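Local coordinates for ribosome inactivating type 1 protein (Iris hollandica, PDB 3MVG) that belongs to the single-chain (type 1) ribosome-inactivating proteins, a plant family built round a mixed beta sheet packed against helices, at residues I62-Y76 with L152-R164. Residues are numbered along the deposited sequence; the frame is centred on the assembly and turned at random.
Sequences ITLVLNRVNAYVVAY and LIVLIQLVSETAR. With SO4 (sulfate ion), chain C.
A beta hairpin with a G1 bulge, where Ala71 and Tyr72 both face Asn67, packs on helix 152-164 in the core of the ribosome-inactivating fold. Arg164, extended from CG to NE, reaches the turn: its NH2 lies 2.8 Å from Asn70 O in a nearly straight bond (166°), the oxygen in the guanidinium plane, while NE adds a weak bond. The next carbonyl, Ala71 O, accepts from Ser160 OG at 2.7 Å, the donor in the carbonyl plane on a lone pair. The guanidinium and the Tyr72 ring lie 24° apart in plane, with Tyr72 CD2 3.4 Å from Arg164 NH2; Arg164 NH1 also forms a salt bridge within the helix to Glu161 OE1, while Glu161 OE2 is hydrogen-bonded to Tyr108 OH. Tyr72 CG stands roughly anti to the backbone N (chi1 -151°), which slants the ring obliquely across the helix, between Arg164 and Ile156, whose CG2 is 3.5 Å from Tyr72 CE2. Ile156 CG1 also meets Val73 CG2 at 3.8 Å. From strand 62-67, Leu64 CD1 meets Val159 CG2 of the helix tip to tip at 4.1 Å. Tyr72 OH bonds to Gly106 O, helix 108-115 packs on Ile156, helix 13-27 touches Ala71 and Val159, and strand 49-55 pairs with 62-67.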
loop_
_atom_site.group_PDB
_atom_site.type_symbol
_atom_site.label_atom_id
_atom_site.label_comp_id
_atom_site.label_asym_id
_atom_site.label_seq_id
_atom_site.Cartn_x
_atom_site.Cartn_y
_atom_site.Cartn_z
ATOM N N ILE A 62 -14.469 -10.578 19.735
ATOM C CA ILE A 62 -14.935 -11.801 19.064
ATOM C C ILE A 62 -13.717 -12.440 18.410
ATOM O O ILE A 62 -12.795 -11.720 18.014
ATOM C CB ILE A 62 -16.075 -11.561 18.019
ATOM C CG1 ILE A 62 -15.592 -10.756 16.807
ATOM C CG2 ILE A 62 -17.273 -10.915 18.675
ATOM C CD1 ILE A 62 -15.169 -11.612 15.640
ATOM N N THR A 63 -13.698 -13.773 18.317
ATOM C CA THR A 63 -12.570 -14.482 17.741
ATOM C C THR A 63 -12.977 -15.137 16.444
ATOM O O THR A 63 -13.810 -16.043 16.451
ATOM C CB THR A 63 -12.013 -15.531 18.708
ATOM O OG1 THR A 63 -11.639 -14.882 19.931
ATOM C CG2 THR A 63 -10.785 -16.236 18.112
ATOM N N LEU A 64 -12.390 -14.687 15.341
ATOM C CA LEU A 64 -12.573 -15.372 14.071
ATOM C C LEU A 64 -11.716 -16.625 14.039
ATOM O O LEU A 64 -10.592 -16.632 14.559
ATOM C CB LEU A 64 -12.160 -14.477 12.909
ATOM C CG LEU A 64 -12.865 -13.134 12.735
ATOM C CD1 LEU A 64 -12.231 -12.378 11.578
ATOM C CD2 LEU A 64 -14.353 -13.335 12.495
ATOM N N VAL A 65 -12.243 -17.684 13.440
ATOM C CA VAL A 65 -11.461 -18.884 13.187
ATOM C C VAL A 65 -11.160 -18.906 11.703
ATOM O O VAL A 65 -12.079 -18.916 10.878
ATOM C CB VAL A 65 -12.216 -20.161 13.606
ATOM C CG1 VAL A 65 -11.331 -21.395 13.417
ATOM C CG2 VAL A 65 -12.706 -20.043 15.049
ATOM N N LEU A 66 -9.876 -18.875 11.363
ATOM C CA LEU A 66 -9.457 -18.969 9.977
ATOM C C LEU A 66 -8.899 -20.349 9.689
ATOM O O LEU A 66 -8.319 -20.999 10.558
ATOM C CB LEU A 66 -8.416 -17.897 9.644
ATOM C CG LEU A 66 -8.977 -16.512 9.296
ATOM C CD1 LEU A 66 -9.737 -15.898 10.469
ATOM C CD2 LEU A 66 -7.854 -15.594 8.829
ATOM N N ASN A 67 -9.111 -20.794 8.459
ATOM C CA ASN A 67 -8.437 -21.956 7.927
ATOM C C ASN A 67 -7.149 -21.440 7.286
ATOM O O ASN A 67 -7.187 -20.618 6.374
ATOM C CB ASN A 67 -9.340 -22.639 6.906
ATOM C CG ASN A 67 -8.729 -23.895 6.309
ATOM O OD1 ASN A 67 -7.596 -24.270 6.608
ATOM N ND2 ASN A 67 -9.499 -24.561 5.454
ATOM N N ARG A 68 -6.002 -21.893 7.780
ATOM C CA ARG A 68 -4.725 -21.462 7.220
ATOM C C ARG A 68 -4.561 -21.843 5.744
ATOM O O ARG A 68 -3.840 -21.177 5.010
ATOM C CB ARG A 68 -3.552 -22.029 8.021
ATOM C CG ARG A 68 -3.425 -21.493 9.447
ATOM C CD ARG A 68 -2.322 -22.196 10.252
ATOM N NE ARG A 68 -1.001 -21.994 9.657
ATOM C CZ ARG A 68 -0.143 -22.957 9.318
ATOM N NH1 ARG A 68 -0.407 -24.241 9.541
ATOM N NH2 ARG A 68 1.020 -22.618 8.777
ATOM N N VAL A 69 -5.233 -22.906 5.311
ATOM C CA VAL A 69 -5.154 -23.364 3.918
ATOM C C VAL A 69 -5.612 -22.280 2.936
ATOM O O VAL A 69 -5.039 -22.120 1.865
ATOM C CB VAL A 69 -5.948 -24.693 3.716
ATOM C CG1 VAL A 69 -5.932 -25.156 2.261
ATOM C CG2 VAL A 69 -5.387 -25.779 4.615
ATOM N N ASN A 70 -6.640 -21.524 3.306
ATOM C CA ASN A 70 -7.159 -20.517 2.388
ATOM C C ASN A 70 -7.274 -19.115 2.987
ATOM O O ASN A 70 -7.772 -18.194 2.335
ATOM C CB ASN A 70 -8.486 -20.972 1.754
ATOM C CG ASN A 70 -9.611 -21.094 2.759
ATOM O OD1 ASN A 70 -9.429 -20.872 3.958
ATOM N ND2 ASN A 70 -10.800 -21.436 2.264
ATOM N N ALA A 71 -6.799 -18.961 4.223
ATOM C CA ALA A 71 -6.840 -17.681 4.958
ATOM C C ALA A 71 -8.256 -17.155 5.181
ATOM O O ALA A 71 -8.445 -15.961 5.423
ATOM C CB ALA A 71 -5.971 -16.620 4.267
ATOM N N TYR A 72 -9.245 -18.041 5.135
ATOM C CA TYR A 72 -10.646 -17.630 5.162
ATOM C C TYR A 72 -11.361 -18.027 6.453
ATOM O O TYR A 72 -11.001 -18.986 7.125
ATOM C CB TYR A 72 -11.384 -18.230 3.965
ATOM C CG TYR A 72 -12.551 -17.409 3.458
ATOM C CD1 TYR A 72 -13.872 -17.787 3.723
ATOM C CD2 TYR A 72 -12.330 -16.265 2.699
ATOM C CE1 TYR A 72 -14.947 -17.045 3.227
ATOM C CE2 TYR A 72 -13.387 -15.524 2.188
ATOM C CZ TYR A 72 -14.690 -15.917 2.463
ATOM O OH TYR A 72 -15.733 -15.166 1.966
ATOM N N VAL A 73 -12.406 -17.274 6.775
ATOM C CA VAL A 73 -13.181 -17.484 7.998
ATOM C C VAL A 73 -14.048 -18.736 7.885
ATOM O O VAL A 73 -14.735 -18.911 6.875
ATOM C CB VAL A 73 -14.069 -16.246 8.292
ATOM C CG1 VAL A 73 -14.982 -16.492 9.481
ATOM C CG2 VAL A 73 -13.211 -15.014 8.548
ATOM N N VAL A 74 -14.018 -19.589 8.916
ATOM C CA VAL A 74 -14.875 -20.780 8.978
ATOM C C VAL A 74 -15.857 -20.748 10.157
ATOM O O VAL A 74 -16.847 -21.491 10.178
ATOM C CB VAL A 74 -14.055 -22.105 9.034
ATOM C CG1 VAL A 74 -13.134 -22.231 7.811
ATOM C CG2 VAL A 74 -13.260 -22.221 10.341
ATOM N N ALA A 75 -15.597 -19.874 11.126
ATOM C CA ALA A 75 -16.377 -19.816 12.359
ATOM C C ALA A 75 -15.977 -18.576 13.123
ATOM O O ALA A 75 -14.980 -17.931 12.795
ATOM C CB ALA A 75 -16.115 -21.051 13.203
ATOM N N TYR A 76 -16.748 -18.230 14.143
ATOM C CA TYR A 76 -16.307 -17.202 15.079
ATOM C C TYR A 76 -16.827 -17.519 16.468
ATOM O O TYR A 76 -17.837 -18.215 16.615
ATOM C CB TYR A 76 -16.709 -15.775 14.627
ATOM C CG TYR A 76 -18.181 -15.487 14.737
ATOM C CD1 TYR A 76 -19.040 -15.726 13.667
ATOM C CD2 TYR A 76 -18.722 -14.984 15.923
ATOM C CE1 TYR A 76 -20.404 -15.471 13.774
ATOM C CE2 TYR A 76 -20.082 -14.736 16.043
ATOM C CZ TYR A 76 -20.918 -14.983 14.968
ATOM O OH TYR A 76 -22.269 -14.754 15.050
ATOM N N LEU A 152 -19.940 -10.216 8.823
ATOM C CA LEU A 152 -18.932 -11.104 8.254
ATOM C C LEU A 152 -18.392 -10.600 6.921
ATOM O O LEU A 152 -17.210 -10.736 6.647
ATOM C CB LEU A 152 -19.463 -12.530 8.134
ATOM C CG LEU A 152 -19.547 -13.299 9.452
ATOM C CD1 LEU A 152 -20.346 -14.580 9.259
ATOM C CD2 LEU A 152 -18.169 -13.602 10.039
ATOM N N ILE A 153 -19.234 -9.973 6.110
ATOM C CA ILE A 153 -18.759 -9.357 4.869
ATOM C C ILE A 153 -17.672 -8.324 5.175
ATOM O O ILE A 153 -16.638 -8.274 4.502
ATOM C CB ILE A 153 -19.927 -8.714 4.083
ATOM C CG1 ILE A 153 -20.796 -9.816 3.473
ATOM C CG2 ILE A 153 -19.411 -7.784 2.993
ATOM C CD1 ILE A 153 -22.129 -9.332 2.917
ATOM N N VAL A 154 -17.917 -7.489 6.187
ATOM C CA VAL A 154 -16.955 -6.468 6.604
ATOM C C VAL A 154 -15.667 -7.123 7.120
ATOM O O VAL A 154 -14.564 -6.792 6.677
ATOM C CB VAL A 154 -17.562 -5.526 7.676
ATOM C CG1 VAL A 154 -16.510 -4.575 8.241
ATOM C CG2 VAL A 154 -18.725 -4.726 7.090
ATOM N N LEU A 155 -15.809 -8.072 8.039
ATOM C CA LEU A 155 -14.637 -8.682 8.685
ATOM C C LEU A 155 -13.810 -9.544 7.740
ATOM O O LEU A 155 -12.588 -9.490 7.775
ATOM C CB LEU A 155 -15.049 -9.473 9.923
ATOM C CG LEU A 155 -15.662 -8.601 11.021
ATOM C CD1 LEU A 155 -16.131 -9.444 12.191
ATOM C CD2 LEU A 155 -14.727 -7.481 11.489
ATOM N N ILE A 156 -14.475 -10.325 6.890
ATOM C CA ILE A 156 -13.771 -11.122 5.896
ATOM C C ILE A 156 -12.928 -10.226 4.990
ATOM O O ILE A 156 -11.757 -10.520 4.726
ATOM C CB ILE A 156 -14.741 -12.009 5.091
ATOM C CG1 ILE A 156 -15.262 -13.141 5.987
ATOM C CG2 ILE A 156 -14.054 -12.557 3.834
ATOM C CD1 ILE A 156 -16.502 -13.852 5.462
ATOM N N GLN A 157 -13.494 -9.124 4.531
ATOM C CA GLN A 157 -12.734 -8.240 3.664
ATOM C C GLN A 157 -11.573 -7.559 4.371
ATOM O O GLN A 157 -10.509 -7.402 3.785
ATOM C CB GLN A 157 -13.635 -7.228 2.983
ATOM C CG GLN A 157 -14.559 -7.851 1.964
ATOM C CD GLN A 157 -15.393 -6.816 1.277
ATOM O OE1 GLN A 157 -15.097 -6.402 0.153
ATOM N NE2 GLN A 157 -16.427 -6.354 1.961
ATOM N N LEU A 158 -11.762 -7.171 5.629
ATOM C CA LEU A 158 -10.736 -6.425 6.359
ATOM C C LEU A 158 -9.703 -7.301 7.052
ATOM O O LEU A 158 -8.706 -6.779 7.572
ATOM C CB LEU A 158 -11.374 -5.431 7.335
ATOM C CG LEU A 158 -12.208 -4.345 6.653
ATOM C CD1 LEU A 158 -12.897 -3.488 7.697
ATOM C CD2 LEU A 158 -11.333 -3.486 5.766
ATOM N N VAL A 159 -9.918 -8.617 7.049
ATOM C CA VAL A 159 -8.967 -9.559 7.626
ATOM C C VAL A 159 -8.442 -10.507 6.543
ATOM O O VAL A 159 -7.252 -10.480 6.237
ATOM C CB VAL A 159 -9.588 -10.337 8.819
ATOM C CG1 VAL A 159 -8.636 -11.397 9.316
ATOM C CG2 VAL A 159 -9.951 -9.369 9.946
ATOM N N SER A 160 -9.316 -11.324 5.951
ATOM C CA SER A 160 -8.882 -12.306 4.943
ATOM C C SER A 160 -8.443 -11.662 3.630
ATOM O O SER A 160 -7.395 -12.006 3.083
ATOM C CB SER A 160 -9.993 -13.312 4.662
ATOM O OG SER A 160 -10.341 -14.042 5.825
ATOM N N GLU A 161 -9.247 -10.745 3.100
ATOM C CA GLU A 161 -8.941 -10.202 1.773
ATOM C C GLU A 161 -7.731 -9.284 1.782
ATOM O O GLU A 161 -6.946 -9.282 0.838
ATOM C CB GLU A 161 -10.143 -9.501 1.138
ATOM C CG GLU A 161 -11.388 -10.381 0.942
ATOM C CD GLU A 161 -11.255 -11.467 -0.111
ATOM O OE1 GLU A 161 -10.159 -11.659 -0.685
ATOM O OE2 GLU A 161 -12.278 -12.131 -0.366
ATOM N N THR A 162 -7.589 -8.482 2.836
ATOM C CA THR A 162 -6.396 -7.649 3.005
ATOM C C THR A 162 -5.138 -8.494 3.278
ATOM O O THR A 162 -4.049 -8.137 2.829
ATOM C CB THR A 162 -6.601 -6.630 4.123
ATOM O OG1 THR A 162 -7.042 -7.338 5.278
ATOM C CG2 THR A 162 -7.642 -5.571 3.733
ATOM N N ALA A 163 -5.285 -9.607 3.999
ATOM C CA ALA A 163 -4.153 -10.529 4.157
ATOM C C ALA A 163 -3.729 -11.074 2.781
ATOM O O ALA A 163 -2.545 -11.182 2.489
ATOM C CB ALA A 163 -4.512 -11.684 5.087
ATOM N N ARG A 164 -4.707 -11.411 1.935
ATOM C CA ARG A 164 -4.436 -11.962 0.601
ATOM C C ARG A 164 -3.874 -10.927 -0.364
ATOM O O ARG A 164 -3.046 -11.268 -1.212
ATOM C CB ARG A 164 -5.708 -12.551 0.004
ATOM C CG ARG A 164 -6.201 -13.814 0.674
ATOM C CD ARG A 164 -7.556 -14.141 0.102
ATOM N NE ARG A 164 -8.097 -15.406 0.581
ATOM C CZ ARG A 164 -9.294 -15.871 0.239
ATOM N NH1 ARG A 164 -10.079 -15.173 -0.567
ATOM N NH2 ARG A 164 -9.701 -17.038 0.704
HETATM S S SO4 C . 2.486 -26.125 7.744
HETATM O O1 SO4 C . 1.488 -26.494 8.673
HETATM O O2 SO4 C . 2.221 -26.317 6.372
HETATM O O3 SO4 C . 2.719 -24.766 7.819
HETATM O O4 SO4 C . 3.672 -26.842 8.188
#